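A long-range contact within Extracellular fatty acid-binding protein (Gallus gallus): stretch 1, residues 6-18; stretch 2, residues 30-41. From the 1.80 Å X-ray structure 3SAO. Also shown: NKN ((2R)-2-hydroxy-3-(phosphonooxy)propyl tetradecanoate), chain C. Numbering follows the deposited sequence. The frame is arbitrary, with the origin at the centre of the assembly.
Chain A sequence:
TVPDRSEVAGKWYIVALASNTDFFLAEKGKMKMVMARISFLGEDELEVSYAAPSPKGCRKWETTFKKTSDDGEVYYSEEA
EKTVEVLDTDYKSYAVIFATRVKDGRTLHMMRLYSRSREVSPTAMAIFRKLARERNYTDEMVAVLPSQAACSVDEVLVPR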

# COMPACT_ATOMS: atom_id res chain seq x y z
N SER A 6 11.99 13.30 -0.32
CA SER A 6 13.27 12.54 -0.32
C SER A 6 13.33 11.56 0.87
O SER A 6 13.88 10.44 0.73
CB SER A 6 14.45 13.52 -0.27
OG SER A 6 14.32 14.41 0.83
N GLU A 7 12.71 11.94 1.98
CA GLU A 7 12.76 11.16 3.23
C GLU A 7 11.98 9.85 3.13
O GLU A 7 12.04 9.03 4.04
CB GLU A 7 12.20 11.98 4.40
N VAL A 8 11.26 9.67 2.03
CA VAL A 8 10.35 8.54 1.87
C VAL A 8 11.05 7.22 1.44
O VAL A 8 10.43 6.14 1.44
CB VAL A 8 9.19 8.96 0.92
CG1 VAL A 8 8.61 7.79 0.17
CG2 VAL A 8 8.07 9.67 1.74
N ALA A 9 12.34 7.27 1.09
CA ALA A 9 13.04 6.05 0.67
C ALA A 9 13.14 5.05 1.82
O ALA A 9 13.26 5.43 2.99
CB ALA A 9 14.44 6.36 0.09
N GLY A 10 13.03 3.78 1.47
CA GLY A 10 13.33 2.70 2.39
C GLY A 10 12.11 1.93 2.77
O GLY A 10 11.15 1.79 1.99
N LYS A 11 12.17 1.32 3.95
CA LYS A 11 11.22 0.28 4.35
C LYS A 11 9.94 0.85 4.95
O LYS A 11 9.98 1.78 5.79
CB LYS A 11 11.91 -0.66 5.36
CG LYS A 11 11.02 -1.77 5.88
CD LYS A 11 11.77 -2.54 6.97
CE LYS A 11 11.04 -3.73 7.51
NZ LYS A 11 11.94 -4.59 8.39
N TRP A 12 8.81 0.37 4.45
CA TRP A 12 7.47 0.72 4.92
C TRP A 12 6.65 -0.55 5.14
O TRP A 12 7.01 -1.62 4.64
CB TRP A 12 6.75 1.58 3.89
CG TRP A 12 7.29 2.97 3.72
CD1 TRP A 12 8.36 3.36 2.93
CD2 TRP A 12 6.83 4.15 4.39
NE1 TRP A 12 8.59 4.71 3.09
CE2 TRP A 12 7.66 5.23 3.96
CE3 TRP A 12 5.78 4.43 5.27
CZ2 TRP A 12 7.44 6.55 4.37
CZ3 TRP A 12 5.58 5.74 5.70
CH2 TRP A 12 6.41 6.79 5.25
N TYR A 13 5.55 -0.43 5.87
CA TYR A 13 4.55 -1.47 5.99
C TYR A 13 3.21 -0.92 5.55
O TYR A 13 2.93 0.24 5.79
CB TYR A 13 4.41 -1.89 7.44
CG TYR A 13 5.65 -2.43 8.08
CD1 TYR A 13 6.52 -1.60 8.77
CD2 TYR A 13 5.94 -3.79 8.01
CE1 TYR A 13 7.67 -2.11 9.38
CE2 TYR A 13 7.08 -4.30 8.61
CZ TYR A 13 7.93 -3.47 9.32
OH TYR A 13 9.04 -4.01 9.94
N ILE A 14 2.42 -1.73 4.85
CA ILE A 14 1.04 -1.43 4.57
C ILE A 14 0.21 -2.09 5.68
O ILE A 14 0.20 -3.31 5.82
CB ILE A 14 0.66 -1.94 3.22
CG1 ILE A 14 1.62 -1.36 2.16
CG2 ILE A 14 -0.83 -1.62 2.91
CD1 ILE A 14 1.47 -1.91 0.77
N VAL A 15 -0.43 -1.25 6.49
CA VAL A 15 -0.94 -1.69 7.78
C VAL A 15 -2.47 -1.63 7.83
O VAL A 15 -3.09 -2.18 8.74
CB VAL A 15 -0.33 -0.89 8.97
CG1 VAL A 15 1.18 -0.98 8.94
CG2 VAL A 15 -0.81 0.59 8.96
N ALA A 16 -3.09 -1.03 6.82
CA ALA A 16 -4.56 -1.05 6.71
C ALA A 16 -4.97 -0.78 5.28
O ALA A 16 -4.22 -0.20 4.52
CB ALA A 16 -5.20 -0.03 7.65
N LEU A 17 -6.17 -1.22 4.97
CA LEU A 17 -6.77 -1.22 3.66
C LEU A 17 -8.22 -0.86 3.80
O LEU A 17 -8.85 -1.14 4.82
CB LEU A 17 -6.71 -2.61 3.03
CG LEU A 17 -5.34 -3.27 2.94
CD1 LEU A 17 -5.53 -4.72 2.41
CD2 LEU A 17 -4.41 -2.48 2.05
N ALA A 18 -8.76 -0.25 2.76
CA ALA A 18 -10.19 -0.02 2.69
C ALA A 18 -10.68 -0.27 1.27
O ALA A 18 -10.12 0.26 0.30
CB ALA A 18 -10.54 1.40 3.17
N LYS A 30 -8.34 -12.75 6.08
CA LYS A 30 -7.16 -13.58 5.83
C LYS A 30 -5.90 -12.75 5.59
O LYS A 30 -4.79 -13.28 5.61
CB LYS A 30 -7.39 -14.46 4.61
N MET A 31 -6.08 -11.45 5.38
CA MET A 31 -5.02 -10.61 4.86
C MET A 31 -4.06 -10.21 5.98
O MET A 31 -4.45 -10.11 7.15
CB MET A 31 -5.61 -9.37 4.19
CG MET A 31 -6.42 -9.68 2.94
SD MET A 31 -6.99 -8.18 2.06
CE MET A 31 -7.95 -8.92 0.74
N LYS A 32 -2.79 -10.12 5.62
CA LYS A 32 -1.72 -9.79 6.56
C LYS A 32 -1.00 -8.54 6.07
O LYS A 32 -1.04 -8.22 4.88
CB LYS A 32 -0.70 -10.91 6.65
CG LYS A 32 -1.27 -12.24 7.11
CD LYS A 32 -1.93 -12.13 8.47
CE LYS A 32 -1.93 -13.48 9.20
NZ LYS A 32 -2.54 -14.55 8.38
N MET A 33 -0.28 -7.92 6.98
CA MET A 33 0.55 -6.77 6.69
C MET A 33 1.56 -7.02 5.58
O MET A 33 2.17 -8.09 5.48
CB MET A 33 1.27 -6.35 7.98
CG MET A 33 1.82 -4.97 8.00
SD MET A 33 2.58 -4.56 9.60
CE MET A 33 1.20 -4.56 10.71
N VAL A 34 1.64 -6.06 4.67
CA VAL A 34 2.55 -6.14 3.53
C VAL A 34 3.80 -5.31 3.80
O VAL A 34 3.70 -4.15 4.23
CB VAL A 34 1.85 -5.63 2.29
CG1 VAL A 34 2.79 -5.68 1.06
CG2 VAL A 34 0.61 -6.44 2.07
N MET A 35 4.96 -5.90 3.58
CA MET A 35 6.21 -5.13 3.67
C MET A 35 6.51 -4.52 2.29
O MET A 35 6.26 -5.12 1.24
CB MET A 35 7.38 -5.97 4.20
CG MET A 35 8.61 -5.16 4.54
SD MET A 35 10.09 -6.15 4.87
CE MET A 35 9.50 -7.15 6.24
N ALA A 36 6.95 -3.28 2.32
CA ALA A 36 7.30 -2.59 1.08
C ALA A 36 8.68 -1.92 1.21
O ALA A 36 9.13 -1.54 2.30
CB ALA A 36 6.22 -1.58 0.72
N ARG A 37 9.37 -1.78 0.09
CA ARG A 37 10.50 -0.85 0.03
C ARG A 37 10.33 0.11 -1.13
O ARG A 37 10.06 -0.31 -2.24
CB ARG A 37 11.83 -1.60 -0.11
CG ARG A 37 13.01 -0.66 -0.02
CD ARG A 37 14.30 -1.33 -0.41
NE ARG A 37 14.91 -2.12 0.66
CZ ARG A 37 15.08 -3.45 0.62
NH1 ARG A 37 14.59 -4.15 -0.40
NH2 ARG A 37 15.71 -4.09 1.59
N ILE A 38 10.58 1.38 -0.86
CA ILE A 38 10.48 2.42 -1.89
C ILE A 38 11.88 2.88 -2.26
O ILE A 38 12.66 3.22 -1.35
CB ILE A 38 9.69 3.64 -1.35
CG1 ILE A 38 8.28 3.23 -0.93
CG2 ILE A 38 9.63 4.73 -2.40
CD1 ILE A 38 7.44 4.41 -0.43
N SER A 39 12.15 2.94 -3.58
CA SER A 39 13.40 3.43 -4.15
C SER A 39 13.11 4.44 -5.26
O SER A 39 12.18 4.24 -6.04
CB SER A 39 14.18 2.28 -4.77
OG SER A 39 14.28 1.20 -3.85
N PHE A 40 13.88 5.52 -5.31
CA PHE A 40 13.67 6.58 -6.29
C PHE A 40 14.64 6.42 -7.45
O PHE A 40 15.78 5.99 -7.27
CB PHE A 40 13.83 7.95 -5.62
CG PHE A 40 12.66 8.30 -4.72
CD1 PHE A 40 12.80 8.28 -3.34
CD2 PHE A 40 11.41 8.58 -5.26
CE1 PHE A 40 11.72 8.58 -2.51
CE2 PHE A 40 10.32 8.87 -4.43
CZ PHE A 40 10.48 8.86 -3.05
N LEU A 41 14.16 6.69 -8.66
CA LEU A 41 15.05 7.06 -9.76
C LEU A 41 14.79 8.49 -10.15
O LEU A 41 13.72 8.83 -10.68
CB LEU A 41 14.88 6.16 -10.97
CG LEU A 41 15.97 6.23 -12.05
CD1 LEU A 41 17.30 5.72 -11.53
CD2 LEU A 41 15.54 5.46 -13.28
OAA NKN C . 0.24 0.80 -5.14
OAB NKN C . -1.31 1.60 -3.54
PAC NKN C . 0.14 1.29 -3.73
OAD NKN C . 0.77 0.42 -2.68
OAE NKN C . 4.59 5.96 0.84
OAF NKN C . 0.93 2.68 -3.65
CAG NKN C . 2.35 2.87 -3.71
CAH NKN C . 2.73 4.28 -3.26
CAI NKN C . 3.83 4.40 -2.20
OAJ NKN C . 3.49 5.37 -1.19
CAK NKN C . 4.41 6.17 -0.36
CAL NKN C . 5.12 7.35 -0.98
CAM NKN C . 4.71 8.61 -0.23
CAN NKN C . 5.10 9.88 -0.98
CAO NKN C . 5.63 9.58 -2.38
OAY NKN C . 3.20 4.95 -4.44

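Two antiparallel β-strands, residues 10-18 and 34-41, pair through a backbone ladder whose two faces carry different side-chain contacts. Gly10, Trp12 and Ile14 form the hydrogen-bonded pairs with Ile38, Ala36 and Val34. At the first, Gly10 N donates to Ile38 O and Ile38 N to Gly10 O, both at 2.9 Å; Trp12 N to Ala36 O and Ala36 N to Trp12 O repeat that length. The ladder loosens at Val34: Ile14 N to Val34 O is 2.8 Å, but the return bond from Val34 N to Ile14 O is weak at 3.3 Å. The backbone of Gly10 itself calls for glycine, since a CB would jam against the preceding carbonyl oxygen.

On the face shared by Trp12, Ile14, Val34, Ala36 and Ile38, Ile38 CD1 packs 3.6 Å from both Trp12 CD1 and Val8 CG1. Trp12 NE1 donates to Val8 O at 2.9 Å, tying the indole to the preceding turn. The bound lipid reaches this cluster: NKN OAE lies over one face of the Trp12 ring and 3.5 Å from Ile38 CD1.

Lys11, Tyr13, Met35 and Arg37 occupy the other face, where Lys11 CE lies 3.7 Å from Met35 SD. Beyond the ladder, Met33 SD approaches Tyr13 CD2 obliquely at 3.8 Å, and Leu17 CD1 meets Met31 SD at 3.8 Å.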